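Local coordinates for protein tyrosine--tRNA ligase, mitochondrial (PDB 5IHX) that probably joins L-tyrosine to mitochondrial tRNA(Tyr) at the expense of ATP, releasing AMP and diphosphate, at residues A[61-74]-A[96-109]. Numbering follows the deposited sequence.
Sequences FTEKRVGIYAGVDP and WGLPVTFLLGGATS. With TYR (tyrosine), chain C.
Tyr69 chi1, at 91°, is turned well past the usual +60° position, and Leu103 CG stands anti to the backbone N (chi1 -179°); these torsions lay two side chains of the same sheet face alongside each other, pointing the same way. Tyr69 CE1 meets Leu103 CD2 at 3.6 Å, and both side chains continue to the bound substrate tyrosine: Tyr69 OH donates a 3.2 Å hydrogen bond to the ligand OH, which lies near the plane of the Tyr69 ring, while the leucine methyl borders the same phenol. Two residues on, Gly71 CA lies over the face of the ligand ring, 3.5 Å from ligand CD1. Beneath these groups, strands 68-72 and 100-104 are parallel neighbours in the Rossmann-type fold of the synthetase's catalytic domain, linked by helix 84-95 as a beta-alpha-beta crossover. Six backbone hydrogen bonds, alternating in direction, join segments 61-74 and 96-109, from Ile68 N to Pro99 O through Gly105 N to Val72 O. On the opposite face Ile68 CG2 packs against Val100 CG1; Leu104, from that face, turns CD1 to Pro74 CD (3.8 Å) just past the strand end. There, where this fold places its active site, Asp73 OD2 lies 3.5 Å from ligand CD2. Thr108 OG1 gives this OD2 a 3.0 Å bond on the syn side, somewhat out of the carboxylate plane, and Tyr217 holds OD1, one bond at each oxygen; Asn169 also bonds the threonine hydroxyl. At the other end of the strands Arg65, its chain bent at chi3 (-63°), brings NH1 to Gly97 O at 2.9 Å; the oxygen lies in the guanidinium plane, but the donor sits above the carbonyl plane, and NH2 turns to a salt bridge with Glu21.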
loop_
_atom_site.group_PDB
_atom_site.type_symbol
_atom_site.label_atom_id
_atom_site.label_comp_id
_atom_site.label_asym_id
_atom_site.label_seq_id
_atom_site.Cartn_x
_atom_site.Cartn_y
_atom_site.Cartn_z
ATOM N N PHE A 61 28.082 6.266 -17.801
ATOM C CA PHE A 61 28.267 7.710 -17.897
ATOM C C PHE A 61 29.162 8.093 -19.069
ATOM O O PHE A 61 29.021 9.176 -19.634
ATOM C CB PHE A 61 28.846 8.263 -16.595
ATOM C CG PHE A 61 27.810 8.540 -15.545
ATOM C CD1 PHE A 61 26.944 9.613 -15.682
ATOM C CD2 PHE A 61 27.698 7.734 -14.426
ATOM C CE1 PHE A 61 25.986 9.876 -14.723
ATOM C CE2 PHE A 61 26.743 7.995 -13.459
ATOM C CZ PHE A 61 25.885 9.066 -13.608
ATOM N N THR A 62 30.088 7.212 -19.428
ATOM C CA THR A 62 30.950 7.460 -20.576
ATOM C C THR A 62 30.127 7.448 -21.861
ATOM O O THR A 62 30.246 8.348 -22.690
ATOM C CB THR A 62 32.078 6.414 -20.678
ATOM O OG1 THR A 62 32.905 6.481 -19.512
ATOM C CG2 THR A 62 32.938 6.656 -21.919
ATOM N N GLU A 63 29.290 6.426 -22.012
ATOM C CA GLU A 63 28.550 6.211 -23.254
ATOM C C GLU A 63 27.272 7.039 -23.371
ATOM O O GLU A 63 26.858 7.380 -24.479
ATOM C CB GLU A 63 28.198 4.726 -23.396
ATOM C CG GLU A 63 29.405 3.802 -23.417
ATOM C CD GLU A 63 30.341 4.085 -24.578
ATOM O OE1 GLU A 63 29.893 4.687 -25.576
ATOM O OE2 GLU A 63 31.529 3.711 -24.489
ATOM N N LYS A 64 26.651 7.364 -22.240
ATOM C CA LYS A 64 25.328 7.990 -22.250
ATOM C C LYS A 64 25.233 9.227 -21.363
ATOM O O LYS A 64 25.761 9.256 -20.252
ATOM C CB LYS A 64 24.267 6.980 -21.810
ATOM C CG LYS A 64 24.170 5.739 -22.681
ATOM C CD LYS A 64 23.227 4.708 -22.068
ATOM C CE LYS A 64 21.789 5.205 -22.019
ATOM N NZ LYS A 64 20.866 4.175 -21.469
ATOM N N ARG A 65 24.544 10.243 -21.874
ATOM C CA ARG A 65 24.207 11.429 -21.102
ATOM C C ARG A 65 22.975 11.123 -20.250
ATOM O O ARG A 65 21.901 11.677 -20.473
ATOM C CB ARG A 65 23.947 12.615 -22.039
ATOM C CG ARG A 65 23.775 13.961 -21.355
ATOM C CD ARG A 65 23.249 15.005 -22.335
ATOM N NE ARG A 65 24.172 15.263 -23.441
ATOM C CZ ARG A 65 25.131 16.185 -23.430
ATOM N NH1 ARG A 65 25.317 16.958 -22.366
ATOM N NH2 ARG A 65 25.911 16.336 -24.491
ATOM N N VAL A 66 23.138 10.224 -19.284
ATOM C CA VAL A 66 22.015 9.713 -18.499
ATOM C C VAL A 66 21.545 10.686 -17.432
ATOM O O VAL A 66 22.313 11.518 -16.944
ATOM C CB VAL A 66 22.362 8.380 -17.798
ATOM C CG1 VAL A 66 22.693 7.321 -18.818
ATOM C CG2 VAL A 66 23.513 8.568 -16.811
ATOM N N GLY A 67 20.274 10.566 -17.071
ATOM C CA GLY A 67 19.719 11.343 -15.986
ATOM C C GLY A 67 20.099 10.753 -14.642
ATOM O O GLY A 67 20.294 9.543 -14.517
ATOM N N ILE A 68 20.218 11.617 -13.639
ATOM C CA ILE A 68 20.552 11.192 -12.286
ATOM C C ILE A 68 19.716 11.996 -11.300
ATOM O O ILE A 68 19.427 13.162 -11.550
ATOM C CB ILE A 68 22.054 11.378 -11.981
ATOM C CG1 ILE A 68 22.362 10.976 -10.537
ATOM C CG2 ILE A 68 22.480 12.818 -12.245
ATOM C CD1 ILE A 68 23.846 10.853 -10.240
ATOM N N TYR A 69 19.306 11.376 -10.195
ATOM C CA TYR A 69 18.515 12.093 -9.199
ATOM C C TYR A 69 18.897 11.738 -7.772
ATOM O O TYR A 69 19.471 10.680 -7.504
ATOM C CB TYR A 69 17.018 11.833 -9.410
ATOM C CG TYR A 69 16.443 10.657 -8.643
ATOM C CD1 TYR A 69 15.813 10.848 -7.420
ATOM C CD2 TYR A 69 16.500 9.366 -9.154
ATOM C CE1 TYR A 69 15.275 9.788 -6.714
ATOM C CE2 TYR A 69 15.958 8.294 -8.455
ATOM C CZ TYR A 69 15.345 8.515 -7.237
ATOM O OH TYR A 69 14.805 7.460 -6.534
ATOM N N ALA A 70 18.589 12.664 -6.869
ATOM C CA ALA A 70 18.738 12.457 -5.438
ATOM C C ALA A 70 17.449 12.891 -4.761
ATOM O O ALA A 70 16.833 13.874 -5.173
ATOM C CB ALA A 70 19.915 13.238 -4.902
ATOM N N GLY A 71 17.043 12.150 -3.736
ATOM C CA GLY A 71 15.813 12.439 -3.022
ATOM C C GLY A 71 16.059 13.007 -1.639
ATOM O O GLY A 71 17.090 12.743 -1.024
ATOM N N VAL A 72 15.106 13.794 -1.152
ATOM C CA VAL A 72 15.172 14.321 0.203
ATOM C C VAL A 72 13.764 14.417 0.782
ATOM O O VAL A 72 12.846 14.902 0.121
ATOM C CB VAL A 72 15.868 15.708 0.251
ATOM C CG1 VAL A 72 15.190 16.697 -0.696
ATOM C CG2 VAL A 72 15.882 16.255 1.673
ATOM N N ASP A 73 13.598 13.926 2.007
ATOM C CA ASP A 73 12.313 13.991 2.696
ATOM C C ASP A 73 12.273 15.219 3.610
ATOM O O ASP A 73 13.138 15.377 4.472
ATOM C CB ASP A 73 12.057 12.718 3.509
ATOM C CG ASP A 73 11.595 11.551 2.647
ATOM O OD1 ASP A 73 11.419 10.441 3.194
ATOM O OD2 ASP A 73 11.367 11.745 1.433
ATOM N N PRO A 74 11.271 16.096 3.421
ATOM C CA PRO A 74 11.161 17.310 4.237
ATOM C C PRO A 74 10.681 17.056 5.668
ATOM O O PRO A 74 9.486 17.156 5.947
ATOM C CB PRO A 74 10.146 18.155 3.462
ATOM C CG PRO A 74 9.282 17.163 2.777
ATOM C CD PRO A 74 10.196 16.023 2.413
ATOM N N TRP A 96 28.070 19.523 -15.853
ATOM C CA TRP A 96 28.626 18.587 -16.829
ATOM C C TRP A 96 27.674 18.338 -18.000
ATOM O O TRP A 96 28.036 17.673 -18.971
ATOM C CB TRP A 96 28.976 17.256 -16.157
ATOM C CG TRP A 96 30.394 17.207 -15.687
ATOM C CD1 TRP A 96 30.999 18.065 -14.816
ATOM C CD2 TRP A 96 31.390 16.255 -16.071
ATOM N NE1 TRP A 96 32.312 17.705 -14.633
ATOM C CE2 TRP A 96 32.577 16.595 -15.391
ATOM C CE3 TRP A 96 31.395 15.146 -16.922
ATOM C CZ2 TRP A 96 33.754 15.868 -15.536
ATOM C CZ3 TRP A 96 32.564 14.424 -17.062
ATOM C CH2 TRP A 96 33.727 14.788 -16.373
ATOM N N GLY A 97 26.462 18.874 -17.910
ATOM C CA GLY A 97 25.491 18.748 -18.984
ATOM C C GLY A 97 24.622 17.508 -18.873
ATOM O O GLY A 97 23.935 17.138 -19.826
ATOM N N LEU A 98 24.660 16.859 -17.713
ATOM C CA LEU A 98 23.781 15.730 -17.439
ATOM C C LEU A 98 22.455 16.241 -16.892
ATOM O O LEU A 98 22.442 17.178 -16.094
ATOM C CB LEU A 98 24.427 14.767 -16.440
ATOM C CG LEU A 98 25.679 14.031 -16.915
ATOM C CD1 LEU A 98 26.444 13.467 -15.734
ATOM C CD2 LEU A 98 25.298 12.918 -17.880
ATOM N N PRO A 99 21.332 15.638 -17.321
ATOM C CA PRO A 99 20.053 16.074 -16.749
ATOM C C PRO A 99 19.890 15.576 -15.318
ATOM O O PRO A 99 19.917 14.371 -15.085
ATOM C CB PRO A 99 19.009 15.446 -17.677
ATOM C CG PRO A 99 19.689 14.288 -18.323
ATOM C CD PRO A 99 21.175 14.531 -18.282
ATOM N N VAL A 100 19.726 16.496 -14.374
ATOM C CA VAL A 100 19.658 16.138 -12.962
ATOM C C VAL A 100 18.286 16.448 -12.394
ATOM O O VAL A 100 17.622 17.391 -12.833
ATOM C CB VAL A 100 20.736 16.880 -12.142
ATOM C CG1 VAL A 100 22.115 16.598 -12.710
ATOM C CG2 VAL A 100 20.463 18.383 -12.113
ATOM N N THR A 101 17.859 15.646 -11.424
ATOM C CA THR A 101 16.555 15.836 -10.807
ATOM C C THR A 101 16.677 15.845 -9.294
ATOM O O THR A 101 17.261 14.938 -8.702
ATOM C CB THR A 101 15.560 14.734 -11.233
ATOM O OG1 THR A 101 15.387 14.765 -12.655
ATOM C CG2 THR A 101 14.205 14.929 -10.557
ATOM N N PHE A 102 16.123 16.887 -8.681
ATOM C CA PHE A 102 15.973 16.953 -7.235
ATOM C C PHE A 102 14.578 16.472 -6.885
ATOM O O PHE A 102 13.590 17.086 -7.292
ATOM C CB PHE A 102 16.185 18.379 -6.711
ATOM C CG PHE A 102 17.546 18.947 -7.003
ATOM C CD1 PHE A 102 18.469 19.110 -5.985
ATOM C CD2 PHE A 102 17.903 19.321 -8.288
ATOM C CE1 PHE A 102 19.720 19.636 -6.239
ATOM C CE2 PHE A 102 19.156 19.847 -8.548
ATOM C CZ PHE A 102 20.064 20.004 -7.520
ATOM N N LEU A 103 14.496 15.380 -6.134
ATOM C CA LEU A 103 13.206 14.813 -5.763
ATOM C C LEU A 103 12.852 15.145 -4.321
ATOM O O LEU A 103 13.529 14.713 -3.390
ATOM C CB LEU A 103 13.209 13.296 -5.957
ATOM C CG LEU A 103 11.891 12.597 -5.614
ATOM C CD1 LEU A 103 10.797 13.024 -6.579
ATOM C CD2 LEU A 103 12.064 11.093 -5.626
ATOM N N LEU A 104 11.780 15.911 -4.146
ATOM C CA LEU A 104 11.289 16.246 -2.818
ATOM C C LEU A 104 10.248 15.209 -2.412
ATOM O O LEU A 104 9.221 15.051 -3.071
ATOM C CB LEU A 104 10.698 17.658 -2.802
ATOM C CG LEU A 104 10.201 18.197 -1.459
ATOM C CD1 LEU A 104 11.313 18.232 -0.419
ATOM C CD2 LEU A 104 9.601 19.582 -1.647
ATOM N N GLY A 105 10.527 14.498 -1.327
ATOM C CA GLY A 105 9.674 13.407 -0.892
ATOM C C GLY A 105 8.493 13.860 -0.059
ATOM O O GLY A 105 8.381 13.490 1.105
ATOM N N GLY A 106 7.604 14.645 -0.657
ATOM C CA GLY A 106 6.453 15.160 0.061
ATOM C C GLY A 106 5.557 14.048 0.575
ATOM O O GLY A 106 5.067 14.108 1.703
ATOM N N ALA A 107 5.345 13.030 -0.253
ATOM C CA ALA A 107 4.501 11.899 0.119
ATOM C C ALA A 107 5.251 10.933 1.033
ATOM O O ALA A 107 4.749 10.544 2.086
ATOM C CB ALA A 107 4.010 11.174 -1.118
ATOM N N THR A 108 6.457 10.547 0.623
ATOM C CA THR A 108 7.218 9.534 1.346
ATOM C C THR A 108 7.651 10.016 2.728
ATOM O O THR A 108 8.025 9.212 3.582
ATOM C CB THR A 108 8.473 9.112 0.557
ATOM O OG1 THR A 108 9.158 10.277 0.084
ATOM C CG2 THR A 108 8.096 8.236 -0.629
ATOM N N SER A 109 7.594 11.326 2.947
ATOM C CA SER A 109 7.914 11.890 4.254
ATOM C C SER A 109 6.799 11.605 5.257
ATOM O O SER A 109 7.038 11.557 6.463
ATOM C CB SER A 109 8.162 13.395 4.146
ATOM O OG SER A 109 7.000 14.080 3.709
HETATM N N TYR C . 14.640 7.965 1.511
HETATM C CA TYR C . 15.609 9.088 1.356
HETATM C C TYR C . 16.038 9.628 2.715
HETATM O O TYR C . 17.135 10.168 2.870
HETATM C CB TYR C . 14.997 10.210 0.516
HETATM C CG TYR C . 14.382 9.727 -0.774
HETATM C CD1 TYR C . 15.172 9.189 -1.783
HETATM C CD2 TYR C . 13.011 9.804 -0.986
HETATM C CE1 TYR C . 14.617 8.747 -2.964
HETATM C CE2 TYR C . 12.446 9.363 -2.162
HETATM C CZ TYR C . 13.253 8.836 -3.149
HETATM O OH TYR C . 12.696 8.394 -4.324
HETATM O OXT TYR C . 15.292 9.540 3.690
#